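Local coordinates for protein pectate lyase II (Xanthomonas campestris pv. campestris, PDB 2QY1) that probably cleaves pectate by beta-elimination, as a secreted polysaccharide lyase of family 1, at residues Trp59-Lys64 / Leu106-Glu111; Asn220-Asn225 / Gln313-Val318; Asn232-Gly237 / Arg256-Ile261. The protein carries 2 engineered substitutions. All coordinates share one frame; numbering follows the deposited sequence.

Contact 1 of 3, residues Trp59-Lys64 / Leu106-Glu111; sequences WKLPAK and LLQGGE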
ATOM      1  N   TRP A  59       4.000   4.261  19.882  1.00 18.65           N
ATOM      2  CA  TRP A  59       3.000   3.197  20.040  1.00 18.66           C
ATOM      3  C   TRP A  59       2.092   3.416  21.248  1.00 18.97           C
ATOM      4  O   TRP A  59       0.940   2.973  21.261  1.00 18.74           O
ATOM      5  CB  TRP A  59       3.668   1.813  20.090  1.00 18.40           C
ATOM      6  CG  TRP A  59       4.422   1.500  21.359  1.00 18.11           C
ATOM      7  CD1 TRP A  59       5.743   1.735  21.609  1.00 18.00           C
ATOM      8  CD2 TRP A  59       3.896   0.874  22.537  1.00 18.11           C
ATOM      9  NE1 TRP A  59       6.072   1.306  22.875  1.00 17.83           N
ATOM     10  CE2 TRP A  59       4.957   0.772  23.465  1.00 17.82           C
ATOM     11  CE3 TRP A  59       2.629   0.397  22.903  1.00 18.35           C
ATOM     12  CZ2 TRP A  59       4.791   0.210  24.735  1.00 17.98           C
ATOM     13  CZ3 TRP A  59       2.463  -0.165  24.168  1.00 17.91           C
ATOM     14  CH2 TRP A  59       3.540  -0.250  25.068  1.00 18.27           C
ATOM     15  N   LYS A  60       2.630   4.126  22.238  1.00 19.19           N
ATOM     16  CA  LYS A  60       1.958   4.422  23.499  1.00 20.04           C
ATOM     17  C   LYS A  60       0.894   5.511  23.358  1.00 19.73           C
ATOM     18  O   LYS A  60      -0.011   5.616  24.191  1.00 19.94           O
ATOM     19  CB  LYS A  60       2.994   4.887  24.527  1.00 20.04           C
ATOM     20  CG  LYS A  60       4.242   4.013  24.617  1.00 21.07           C
ATOM     21  CD  LYS A  60       5.262   4.606  25.583  1.00 21.44           C
ATOM     22  CE  LYS A  60       6.321   3.588  25.967  1.00 23.30           C
ATOM     23  NZ  LYS A  60       5.767   2.572  26.904  1.00 25.35           N
ATOM     24  N   LEU A  61       1.018   6.323  22.310  1.00 19.44           N
ATOM     25  CA  LEU A  61       0.148   7.481  22.111  1.00 19.20           C
ATOM     26  C   LEU A  61      -1.051   7.135  21.225  1.00 19.23           C
ATOM     27  O   LEU A  61      -0.972   6.199  20.424  1.00 19.17           O
ATOM     28  CB  LEU A  61       0.949   8.642  21.505  1.00 19.10           C
ATOM     29  CG  LEU A  61       2.120   9.167  22.344  1.00 18.89           C
ATOM     30  CD1 LEU A  61       3.018  10.078  21.515  1.00 18.61           C
ATOM     31  CD2 LEU A  61       1.620   9.886  23.590  1.00 19.02           C
ATOM     32  N   PRO A  62      -2.171   7.873  21.379  1.00 19.21           N
ATOM     33  CA  PRO A  62      -3.316   7.670  20.485  1.00 19.26           C
ATOM     34  C   PRO A  62      -3.005   8.010  19.031  1.00 19.30           C
ATOM     35  O   PRO A  62      -2.192   8.903  18.755  1.00 19.15           O
ATOM     36  CB  PRO A  62      -4.385   8.622  21.040  1.00 19.31           C
ATOM     37  CG  PRO A  62      -3.651   9.608  21.866  1.00 19.40           C
ATOM     38  CD  PRO A  62      -2.448   8.898  22.405  1.00 19.32           C
ATOM     39  N   ALA A  63      -3.654   7.293  18.116  1.00 19.31           N
ATOM     40  CA  ALA A  63      -3.493   7.522  16.684  1.00 19.74           C
ATOM     41  C   ALA A  63      -4.033   8.889  16.270  1.00 20.10           C
ATOM     42  O   ALA A  63      -4.962   9.414  16.888  1.00 20.12           O
ATOM     43  CB  ALA A  63      -4.190   6.421  15.893  1.00 19.74           C
ATOM     44  N   LYS A  64      -3.424   9.457  15.232  1.00 20.58           N
ATOM     45  CA  LYS A  64      -3.916  10.667  14.575  1.00 21.04           C
ATOM     46  C   LYS A  64      -4.259  10.277  13.141  1.00 21.31           C
ATOM     47  O   LYS A  64      -3.363   9.988  12.338  1.00 21.13           O
ATOM     48  CB  LYS A  64      -2.848  11.766  14.594  1.00 20.91           C
ATOM     49  CG  LYS A  64      -2.592  12.384  15.972  1.00 22.06           C
ATOM     50  CD  LYS A  64      -1.130  12.818  16.156  1.00 23.86           C
ATOM     51  CE  LYS A  64      -0.735  13.976  15.253  1.00 25.43           C
ATOM     52  NZ  LYS A  64       0.694  14.399  15.452  1.00 25.48           N
ATOM     53  N   LEU A 106       6.389   7.833  10.967  1.00 18.72           N
ATOM     54  CA  LEU A 106       6.499   7.616  12.412  1.00 18.46           C
ATOM     55  C   LEU A 106       5.217   7.924  13.191  1.00 18.37           C
ATOM     56  O   LEU A 106       5.223   8.704  14.154  1.00 18.43           O
ATOM     57  CB  LEU A 106       7.691   8.402  12.973  1.00 18.30           C
ATOM     58  CG  LEU A 106       9.077   7.943  12.504  1.00 18.47           C
ATOM     59  CD1 LEU A 106      10.098   9.063  12.683  1.00 18.34           C
ATOM     60  CD2 LEU A 106       9.511   6.681  13.249  1.00 18.37           C
ATOM     61  N   LEU A 107       4.126   7.290  12.771  1.00 18.31           N
ATOM     62  CA  LEU A 107       2.802   7.560  13.331  1.00 18.32           C
ATOM     63  C   LEU A 107       2.617   7.012  14.740  1.00 18.38           C
ATOM     64  O   LEU A 107       3.173   5.974  15.097  1.00 18.32           O
ATOM     65  CB  LEU A 107       1.706   7.000  12.420  1.00 18.35           C
ATOM     66  CG  LEU A 107       1.644   7.484  10.972  1.00 18.31           C
ATOM     67  CD1 LEU A 107       0.481   6.824  10.268  1.00 19.14           C
ATOM     68  CD2 LEU A 107       1.518   8.993  10.903  1.00 17.84           C
ATOM     69  N   GLN A 108       1.823   7.738  15.521  1.00 18.40           N
ATOM     70  CA  GLN A 108       1.384   7.321  16.846  1.00 18.24           C
ATOM     71  C   GLN A 108       0.305   6.249  16.712  1.00 18.23           C
ATOM     72  O   GLN A 108      -0.420   6.211  15.713  1.00 18.53           O
ATOM     73  CB  GLN A 108       0.806   8.522  17.611  1.00 18.25           C
ATOM     74  CG  GLN A 108       1.769   9.706  17.769  1.00 17.98           C
ATOM     75  CD  GLN A 108       1.161  10.913  18.483  1.00 18.63           C
ATOM     76  OE1 GLN A 108       1.840  11.924  18.675  1.00 19.53           O
ATOM     77  NE2 GLN A 108      -0.103  10.811  18.886  1.00 17.91           N
ATOM     78  N   GLY A 109       0.194   5.385  17.717  1.00 18.19           N
ATOM     79  CA  GLY A 109      -0.943   4.472  17.802  1.00 18.27           C
ATOM     80  C   GLY A 109      -0.606   2.998  17.883  1.00 18.36           C
ATOM     81  O   GLY A 109      -1.449   2.195  18.279  1.00 18.02           O
ATOM     82  N   GLY A 110       0.619   2.639  17.498  1.00 18.46           N
ATOM     83  CA  GLY A 110       1.057   1.244  17.519  1.00 18.78           C
ATOM     84  C   GLY A 110       0.256   0.419  16.537  1.00 18.97           C
ATOM     85  O   GLY A 110       0.315   0.656  15.332  1.00 18.85           O
ATOM     86  N   GLU A 111      -0.519  -0.530  17.055  1.00 19.36           N
ATOM     87  CA  GLU A 111      -1.398  -1.344  16.214  1.00 20.03           C
ATOM     88  C   GLU A 111      -2.440  -0.486  15.481  1.00 20.07           C
ATOM     89  O   GLU A 111      -2.959  -0.881  14.439  1.00 19.92           O
ATOM     90  CB  GLU A 111      -2.074  -2.438  17.045  1.00 20.33           C
ATOM     91  CG  GLU A 111      -2.501  -3.640  16.219  1.00 22.27           C
ATOM     92  CD  GLU A 111      -2.897  -4.844  17.056  1.00 23.79           C
ATOM     93  OE1 GLU A 111      -3.027  -4.720  18.291  1.00 24.11           O
ATOM     94  OE2 GLU A 111      -3.080  -5.927  16.463  1.00 26.06           O
TER
HETATM   95  O   HOH W   1      -1.522   7.944  13.849  1.00  9.72           O
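Two irregular loops run against each other here, with the CA atoms of W59 and G110 3.7 Å apart and those of A63 and G109 4.1 Å apart. G109 has positive phi (124°), a conformation suited to glycine, and lets the chain pass close to A63. Its CA also makes a CA-H...O contact of 3.1 Å with L61 O. The main side chain is Q108. Its CG lies beside the backbone N and the chain is extended beyond it, which carries the amide to the carbonyl of P62. Q108 NE2 donates to P62 O at 2.8 Å, nearly along the C=O axis and with P62 O in the plane of the Q108 amide. In this parallel beta-helix the two segments are loops between strands: 59-64 leads into strand 65-69, while the loop 106-111 follows strand 97-105. L61 crosses the amide obliquely, with CD1 3.6 Å from Q108 OE1. From the K64 side, the bent chain brings CD to 3.5 Å from Q108 NE2. A water bridges the backbones, accepting from K64 N and lying within hydrogen-bonding distance of Q108 O, to which it can donate a proton. W59 lays CB on G110 CA, while its ring carries K60 CG over one face. The W59 side chain also touches C143, which is disulfide-bonded to C56.

Contact 2 of 3, residues Asn220-Asn225 / Gln313-Val318; sequences NNYFNN and QVKAKV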
ATOM      1  N   ASN A 220       6.624  -4.096 -12.180  1.00 19.00           N
ATOM      2  CA  ASN A 220       7.573  -2.970 -12.189  1.00 19.10           C
ATOM      3  C   ASN A 220       7.877  -2.371 -10.813  1.00 19.17           C
ATOM      4  O   ASN A 220       8.210  -1.185 -10.706  1.00 19.16           O
ATOM      5  CB  ASN A 220       7.118  -1.864 -13.154  1.00 19.00           C
ATOM      6  CG  ASN A 220       7.261  -2.248 -14.614  1.00 19.57           C
ATOM      7  OD1 ASN A 220       7.959  -3.206 -14.968  1.00 20.48           O
ATOM      8  ND2 ASN A 220       6.601  -1.490 -15.478  1.00 18.88           N
ATOM      9  N   ASN A 221       7.758  -3.189  -9.769  1.00 19.15           N
ATOM     10  CA  ASN A 221       8.141  -2.780  -8.418  1.00 19.39           C
ATOM     11  C   ASN A 221       9.589  -3.158  -8.123  1.00 19.50           C
ATOM     12  O   ASN A 221      10.095  -4.161  -8.629  1.00 19.41           O
ATOM     13  CB  ASN A 221       7.219  -3.405  -7.368  1.00 19.17           C
ATOM     14  CG  ASN A 221       5.759  -3.085  -7.606  1.00 19.10           C
ATOM     15  OD1 ASN A 221       5.309  -1.967  -7.362  1.00 19.95           O
ATOM     16  ND2 ASN A 221       5.006  -4.073  -8.074  1.00 18.40           N
ATOM     17  N   TYR A 222      10.247  -2.344  -7.303  1.00 19.72           N
ATOM     18  CA  TYR A 222      11.628  -2.596  -6.904  1.00 20.15           C
ATOM     19  C   TYR A 222      11.677  -2.989  -5.432  1.00 20.30           C
ATOM     20  O   TYR A 222      11.190  -2.254  -4.566  1.00 20.41           O
ATOM     21  CB  TYR A 222      12.505  -1.366  -7.194  1.00 20.24           C
ATOM     22  CG  TYR A 222      13.900  -1.408  -6.595  1.00 20.43           C
ATOM     23  CD1 TYR A 222      14.789  -2.442  -6.906  1.00 20.10           C
ATOM     24  CD2 TYR A 222      14.338  -0.402  -5.731  1.00 20.33           C
ATOM     25  CE1 TYR A 222      16.065  -2.481  -6.356  1.00 20.50           C
ATOM     26  CE2 TYR A 222      15.620  -0.429  -5.180  1.00 20.43           C
ATOM     27  CZ  TYR A 222      16.477  -1.470  -5.500  1.00 20.53           C
ATOM     28  OH  TYR A 222      17.744  -1.506  -4.959  1.00 20.36           O
ATOM     29  N   PHE A 223      12.250  -4.164  -5.170  1.00 20.39           N
ATOM     30  CA  PHE A 223      12.396  -4.704  -3.822  1.00 20.37           C
ATOM     31  C   PHE A 223      13.877  -4.729  -3.468  1.00 20.48           C
ATOM     32  O   PHE A 223      14.701  -5.216  -4.248  1.00 20.37           O
ATOM     33  CB  PHE A 223      11.852  -6.137  -3.737  1.00 20.33           C
ATOM     34  CG  PHE A 223      10.392  -6.275  -4.079  1.00 20.26           C
ATOM     35  CD1 PHE A 223       9.458  -6.563  -3.085  1.00 20.38           C
ATOM     36  CD2 PHE A 223       9.949  -6.156  -5.397  1.00 19.98           C
ATOM     37  CE1 PHE A 223       8.103  -6.709  -3.392  1.00 20.05           C
ATOM     38  CE2 PHE A 223       8.596  -6.299  -5.715  1.00 20.27           C
ATOM     39  CZ  PHE A 223       7.673  -6.574  -4.711  1.00 19.94           C
ATOM     40  N   ASN A 224      14.215  -4.208  -2.294  1.00 20.60           N
ATOM     41  CA  ASN A 224      15.587  -4.254  -1.796  1.00 20.73           C
ATOM     42  C   ASN A 224      15.601  -4.267  -0.279  1.00 20.79           C
ATOM     43  O   ASN A 224      14.957  -3.436   0.357  1.00 20.57           O
ATOM     44  CB  ASN A 224      16.404  -3.072  -2.327  1.00 20.76           C
ATOM     45  CG  ASN A 224      17.881  -3.167  -1.967  1.00 21.01           C
ATOM     46  OD1 ASN A 224      18.493  -2.179  -1.557  1.00 21.39           O
ATOM     47  ND2 ASN A 224      18.458  -4.355  -2.121  1.00 20.61           N
ATOM     48  N   ASN A 225      16.347  -5.213   0.289  1.00 20.94           N
ATOM     49  CA  ASN A 225      16.432  -5.393   1.739  1.00 21.04           C
ATOM     50  C   ASN A 225      15.063  -5.645   2.379  1.00 21.13           C
ATOM     51  O   ASN A 225      14.596  -4.890   3.238  1.00 21.07           O
ATOM     52  CB  ASN A 225      17.203  -4.238   2.396  1.00 21.03           C
ATOM     53  CG  ASN A 225      18.674  -4.227   2.006  1.00 21.33           C
ATOM     54  OD1 ASN A 225      19.205  -3.211   1.551  1.00 22.33           O
ATOM     55  ND2 ASN A 225      19.334  -5.366   2.165  1.00 20.33           N
ATOM     56  N   GLN A 313      15.580  -2.335 -15.993  1.00 22.50           N
ATOM     57  CA  GLN A 313      15.582  -0.879 -15.847  1.00 22.40           C
ATOM     58  C   GLN A 313      14.709  -0.396 -14.683  1.00 22.02           C
ATOM     59  O   GLN A 313      14.741   0.785 -14.333  1.00 21.93           O
ATOM     60  CB  GLN A 313      15.135  -0.216 -17.153  1.00 22.34           C
ATOM     61  CG  GLN A 313      16.077  -0.467 -18.337  1.00 22.83           C
ATOM     62  CD  GLN A 313      15.530   0.050 -19.659  1.00 22.96           C
ATOM     63  OE1 GLN A 313      15.828  -0.500 -20.722  1.00 24.44           O
ATOM     64  NE2 GLN A 313      14.731   1.108 -19.601  1.00 23.26           N
ATOM     65  N   VAL A 314      13.952  -1.316 -14.085  1.00 21.73           N
ATOM     66  CA  VAL A 314      13.001  -0.994 -13.008  1.00 21.56           C
ATOM     67  C   VAL A 314      13.660  -0.365 -11.773  1.00 21.53           C
ATOM     68  O   VAL A 314      13.146   0.613 -11.232  1.00 21.52           O
ATOM     69  CB  VAL A 314      12.124  -2.227 -12.625  1.00 21.52           C
ATOM     70  CG1 VAL A 314      11.445  -2.044 -11.265  1.00 21.21           C
ATOM     71  CG2 VAL A 314      11.086  -2.491 -13.703  1.00 21.15           C
ATOM     72  N   LYS A 315      14.795  -0.911 -11.338  1.00 21.50           N
ATOM     73  CA  LYS A 315      15.524  -0.352 -10.195  1.00 21.38           C
ATOM     74  C   LYS A 315      15.782   1.145 -10.374  1.00 21.42           C
ATOM     75  O   LYS A 315      15.403   1.945  -9.519  1.00 21.23           O
ATOM     76  CB  LYS A 315      16.841  -1.099  -9.948  1.00 21.32           C
ATOM     77  CG  LYS A 315      17.713  -0.484  -8.853  1.00 21.14           C
ATOM     78  CD  LYS A 315      18.899  -1.373  -8.500  1.00 21.36           C
ATOM     79  CE  LYS A 315      19.820  -0.693  -7.490  1.00 21.78           C
ATOM     80  NZ  LYS A 315      20.913  -1.598  -7.014  1.00 21.75           N
ATOM     81  N   ALA A 316      16.412   1.512 -11.490  1.00 21.48           N
ATOM     82  CA  ALA A 316      16.734   2.910 -11.789  1.00 21.63           C
ATOM     83  C   ALA A 316      15.483   3.770 -11.965  1.00 21.77           C
ATOM     84  O   ALA A 316      15.398   4.871 -11.415  1.00 21.90           O
ATOM     85  CB  ALA A 316      17.630   3.001 -13.023  1.00 21.65           C
ATOM     86  N   LYS A 317      14.515   3.255 -12.724  1.00 21.75           N
ATOM     87  CA  LYS A 317      13.260   3.961 -12.983  1.00 21.93           C
ATOM     88  C   LYS A 317      12.499   4.261 -11.691  1.00 21.67           C
ATOM     89  O   LYS A 317      12.069   5.395 -11.474  1.00 21.69           O
ATOM     90  CB  LYS A 317      12.392   3.171 -13.982  1.00 22.10           C
ATOM     91  CG  LYS A 317      10.899   3.542 -14.045  1.00 22.86           C
ATOM     92  CD  LYS A 317      10.627   4.995 -14.460  1.00 24.67           C
ATOM     93  CE  LYS A 317      10.758   5.221 -15.955  1.00 25.51           C
ATOM     94  NZ  LYS A 317      10.520   6.656 -16.283  1.00 25.95           N
ATOM     95  N   VAL A 318      12.355   3.250 -10.838  1.00 21.45           N
ATOM     96  CA  VAL A 318      11.624   3.396  -9.579  1.00 21.29           C
ATOM     97  C   VAL A 318      12.350   4.323  -8.598  1.00 21.28           C
ATOM     98  O   VAL A 318      11.725   5.190  -7.997  1.00 21.22           O
ATOM     99  CB  VAL A 318      11.291   2.016  -8.950  1.00 21.38           C
ATOM    100  CG1 VAL A 318      10.798   2.160  -7.525  1.00 21.28           C
ATOM    101  CG2 VAL A 318      10.244   1.294  -9.792  1.00 21.08           C
TER
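Y222 and K315 lie side by side and point the same way. Both have CG anti to the backbone N (chi1 169° and 175°), and the K315 chain is fully extended. Its methylenes therefore run along the tyrosine from CD1 to OH. K315 CG sits over one face of the ring, 3.9 Å from the centroid of Y222 and offset toward the rim, a CH-pi contact. Farther out, K315 CE comes to 3.4 Å from Y222 OH. At the base of the ring, Y222 CB packs on V318 CG1 at 3.9 Å. The two valines finish the apolar surface. V314 CG1 presses on the strand backbone, 3.4 Å from N220 O and close to N221 O as well. V318 CG2 meets the same N220 O at 3.3 Å. No hydrogen bond joins the two segments, so the contact is van der Waals packing.

The next shell fixes the polar ends. E247 OE2 forms a salt bridge with K315 NZ and a hydrogen bond with Y222 OH. One carboxylate oxygen thus holds both tips, and its charge is probably balanced by the lysine. V318 N donates to V314 O at 2.8 Å; this one-turn spacing puts both valines on the strand side. The N221 side chain leaves its backbone away from the helix, and its amide bonds to N199 N and Y196 O of strand 193-202.

F223 points inward and stacks on F246, as expected for the core of a parallel beta-helix, while Y222 faces outward. Helix 314-321 lies on this outer surface. Its first residues cross strand 222-224 almost at a right angle (97°), with axes 8.7 Å apart. Strand 193-202 also meets the helix, through V318 on R200, and strand 245-255 does so through K315 on Y245.

Contact 3 of 3, residues Asn232-Gly237 / Arg256-Ile261; sequences NVRMGG and RDSSEI. With PO4 (phosphate ion), chain C.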
ATOM      1  N   ASN A 232       3.341 -12.220  -0.500  1.00 20.12           N
ATOM      2  CA  ASN A 232       2.762 -13.375   0.178  1.00 20.15           C
ATOM      3  C   ASN A 232       1.304 -13.559  -0.239  1.00 20.22           C
ATOM      4  O   ASN A 232       0.418 -12.852   0.244  1.00 20.10           O
ATOM      5  CB  ASN A 232       2.885 -13.211   1.700  1.00 20.13           C
ATOM      6  CG  ASN A 232       2.682 -14.513   2.458  1.00 20.10           C
ATOM      7  OD1 ASN A 232       2.494 -15.578   1.866  1.00 20.19           O
ATOM      8  ND2 ASN A 232       2.726 -14.431   3.782  1.00 19.80           N
ATOM      9  N   VAL A 233       1.071 -14.503  -1.150  1.00 20.28           N
ATOM     10  CA  VAL A 233      -0.258 -14.727  -1.719  1.00 20.41           C
ATOM     11  C   VAL A 233      -0.944 -15.886  -1.003  1.00 20.49           C
ATOM     12  O   VAL A 233      -0.394 -16.980  -0.917  1.00 20.61           O
ATOM     13  CB  VAL A 233      -0.194 -15.003  -3.241  1.00 20.47           C
ATOM     14  CG1 VAL A 233      -1.579 -14.912  -3.852  1.00 20.57           C
ATOM     15  CG2 VAL A 233       0.738 -14.015  -3.930  1.00 20.62           C
ATOM     16  N   ARG A 234      -2.152 -15.640  -0.503  1.00 20.52           N
ATOM     17  CA  ARG A 234      -2.824 -16.567   0.409  1.00 20.48           C
ATOM     18  C   ARG A 234      -4.322 -16.668   0.135  1.00 20.48           C
ATOM     19  O   ARG A 234      -4.886 -15.845  -0.589  1.00 20.60           O
ATOM     20  CB  ARG A 234      -2.593 -16.119   1.860  1.00 20.52           C
ATOM     21  CG  ARG A 234      -1.152 -16.259   2.343  1.00 20.36           C
ATOM     22  CD  ARG A 234      -0.781 -15.177   3.346  1.00 19.58           C
ATOM     23  NE  ARG A 234      -1.356 -15.427   4.667  1.00 19.90           N
ATOM     24  CZ  ARG A 234      -0.883 -14.924   5.805  1.00 20.03           C
ATOM     25  NH1 ARG A 234       0.191 -14.143   5.807  1.00 19.29           N
ATOM     26  NH2 ARG A 234      -1.481 -15.217   6.954  1.00 20.11           N
ATOM     27  N   MET A 235      -4.950 -17.689   0.719  1.00 20.43           N
ATOM     28  CA  MET A 235      -6.407 -17.886   0.669  1.00 20.45           C
ATOM     29  C   MET A 235      -7.012 -17.907  -0.742  1.00 20.42           C
ATOM     30  O   MET A 235      -8.049 -17.285  -0.994  1.00 20.63           O
ATOM     31  CB  MET A 235      -7.129 -16.849   1.546  1.00 20.46           C
ATOM     32  CG  MET A 235      -6.857 -16.967   3.043  1.00 20.40           C
ATOM     33  SD  MET A 235      -7.073 -18.631   3.722  1.00 20.84           S
ATOM     34  CE  MET A 235      -8.792 -18.974   3.341  1.00 20.67           C
ATOM     35  N   GLY A 236      -6.362 -18.620  -1.657  1.00 20.25           N
ATOM     36  CA  GLY A 236      -6.865 -18.760  -3.022  1.00 20.06           C
ATOM     37  C   GLY A 236      -6.673 -17.543  -3.911  1.00 20.01           C
ATOM     38  O   GLY A 236      -7.089 -17.547  -5.072  1.00 19.87           O
ATOM     39  N   GLY A 237      -6.051 -16.496  -3.369  1.00 19.91           N
ATOM     40  CA  GLY A 237      -5.701 -15.316  -4.155  1.00 19.67           C
ATOM     41  C   GLY A 237      -4.757 -15.675  -5.289  1.00 19.69           C
ATOM     42  O   GLY A 237      -3.977 -16.628  -5.184  1.00 19.60           O
ATOM     43  N   ARG A 256       2.312 -18.445   2.684  1.00 22.54           N
ATOM     44  CA  ARG A 256       2.525 -18.988   4.029  1.00 22.86           C
ATOM     45  C   ARG A 256       1.582 -18.412   5.087  1.00 23.17           C
ATOM     46  O   ARG A 256       1.135 -17.271   4.975  1.00 23.10           O
ATOM     47  CB  ARG A 256       3.985 -18.785   4.465  1.00 22.88           C
ATOM     48  CG  ARG A 256       4.464 -17.328   4.449  1.00 22.76           C
ATOM     49  CD  ARG A 256       5.924 -17.219   4.852  1.00 22.77           C
ATOM     50  NE  ARG A 256       6.792 -17.977   3.951  1.00 22.98           N
ATOM     51  CZ  ARG A 256       8.038 -18.348   4.233  1.00 22.66           C
ATOM     52  NH1 ARG A 256       8.586 -18.037   5.401  1.00 22.54           N
ATOM     53  NH2 ARG A 256       8.738 -19.038   3.341  1.00 22.31           N
ATOM     54  N   ASP A 257       1.289 -19.232   6.097  1.00 23.51           N
ATOM     55  CA  ASP A 257       0.587 -18.826   7.332  1.00 24.01           C
ATOM     56  C   ASP A 257      -0.937 -18.664   7.248  1.00 24.03           C
ATOM     57  O   ASP A 257      -1.576 -18.243   8.218  1.00 24.06           O
ATOM     58  CB  ASP A 257       1.244 -17.591   7.967  1.00 24.12           C
ATOM     59  CG  ASP A 257       2.656 -17.867   8.450  1.00 24.85           C
ATOM     60  OD1 ASP A 257       2.860 -18.875   9.158  1.00 25.24           O
ATOM     61  OD2 ASP A 257       3.566 -17.077   8.122  1.00 26.09           O
ATOM     62  N   SER A 258      -1.510 -19.014   6.097  1.00 23.99           N
ATOM     63  CA  SER A 258      -2.962 -19.121   5.957  1.00 24.05           C
ATOM     64  C   SER A 258      -3.403 -20.582   5.904  1.00 24.27           C
ATOM     65  O   SER A 258      -2.593 -21.474   5.636  1.00 24.25           O
ATOM     66  CB  SER A 258      -3.452 -18.374   4.714  1.00 24.06           C
ATOM     67  OG  SER A 258      -3.637 -16.997   4.989  1.00 23.49           O
ATOM     68  N   SER A 259      -4.689 -20.814   6.160  1.00 24.45           N
ATOM     69  CA  SER A 259      -5.271 -22.157   6.105  1.00 24.62           C
ATOM     70  C   SER A 259      -5.211 -22.753   4.697  1.00 24.70           C
ATOM     71  O   SER A 259      -5.158 -23.973   4.536  1.00 24.69           O
ATOM     72  CB  SER A 259      -6.716 -22.136   6.610  1.00 24.59           C
ATOM     73  OG  SER A 259      -7.496 -21.202   5.884  1.00 24.92           O
ATOM     74  N   GLU A 260      -5.221 -21.881   3.690  1.00 24.75           N
ATOM     75  CA  GLU A 260      -5.135 -22.293   2.286  1.00 24.87           C
ATOM     76  C   GLU A 260      -4.162 -21.404   1.519  1.00 24.61           C
ATOM     77  O   GLU A 260      -4.080 -20.200   1.769  1.00 24.61           O
ATOM     78  CB  GLU A 260      -6.514 -22.253   1.629  1.00 24.99           C
ATOM     79  CG  GLU A 260      -7.442 -23.379   2.068  1.00 26.09           C
ATOM     80  CD  GLU A 260      -8.891 -23.127   1.701  1.00 27.26           C
ATOM     81  OE1 GLU A 260      -9.367 -21.983   1.871  1.00 27.78           O
ATOM     82  OE2 GLU A 260      -9.557 -24.079   1.249  1.00 27.96           O
ATOM     83  N   ILE A 261      -3.431 -22.002   0.581  1.00 24.28           N
ATOM     84  CA  ILE A 261      -2.399 -21.273  -0.162  1.00 24.05           C
ATOM     85  C   ILE A 261      -2.963 -20.344  -1.247  1.00 23.88           C
ATOM     86  O   ILE A 261      -4.127 -20.458  -1.640  1.00 23.68           O
ATOM     87  CB  ILE A 261      -1.315 -22.218  -0.769  1.00 24.16           C
ATOM     88  CG1 ILE A 261      -1.910 -23.126  -1.852  1.00 24.11           C
ATOM     89  CG2 ILE A 261      -0.610 -23.022   0.331  1.00 23.96           C
ATOM     90  CD1 ILE A 261      -0.887 -23.637  -2.850  1.00 24.78           C
TER
HETATM   91  P   PO4 C   2       1.085 -13.827   9.435  1.00 34.82           P
HETATM   92  O1  PO4 C   2       1.698 -13.551   8.083  1.00 33.48           O
HETATM   93  O2  PO4 C   2       1.211 -12.604  10.314  1.00 34.46           O
HETATM   94  O3  PO4 C   2       1.821 -14.979  10.085  1.00 34.72           O
HETATM   95  O4  PO4 C   2      -0.378 -14.182   9.275  1.00 33.36           O
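A phosphate ion, probably from the crystallisation liquor, sits at the tip of R234 where a beta turn meets the loop after strand 245-255. R234 NH1 donates to PO4 O1 and R234 NH2 to PO4 O4, both at 2.8 Å. On another edge, R234 NE donates to S258 OG at 2.8 Å, almost straight (174°) and in the guanidinium plane. R234 NH2 adds a weak bond to the same hydroxyl. S258 OG is also hydrogen-bonded to D184, so this aspartate is a second shell that positions the serine. The R256 carbonyl lies over one face of the guanidinium, with O 3.2 Å from R234 CZ. The bends at chi2 and chi3 of R234 turn the group flat against it. R212 brings a like charge close to R234, which the phosphate probably offsets.

In the parallel beta-helix, strand 231-234 ends in a type I' turn, R234 to G237, closed by G237 N to R234 O. R234 and I261 form a single backbone bridge. M235 N donates to E260 O at 2.9 Å and G236 N to I261 O at 2.9 Å, each donor above the carbonyl plane. The M235 side chain starts away from the loop, but bends at chi2 (-50°) and chi3 (-59°) fold it back. M235 SD then comes to 3.4 Å from S259 OG, and M235 CE meets E260 OE1 at 3.4 Å.

In the fold
The three contacts are spread over one parallel beta-helix and do not touch. Contact 1 comes first along the chain and lies between strands. Its centre is about 30 Å from that of contact 2 and about 29 Å from that of contact 3. Contacts 2 and 3 are about 25 Å apart between centres, with nearest atoms about 8 Å apart. Contact 3 falls in the chain between the two halves of contact 2. Strands 215-226 and 231-234 follow each other and both pair in parallel with strand 245-255, which leads into segment 256-261. Contact 2 thus brings a late helix back onto coils that come earlier in the chain. Contact 1 joins two loops, and contact 3 joins a strand end and its turn to a loop.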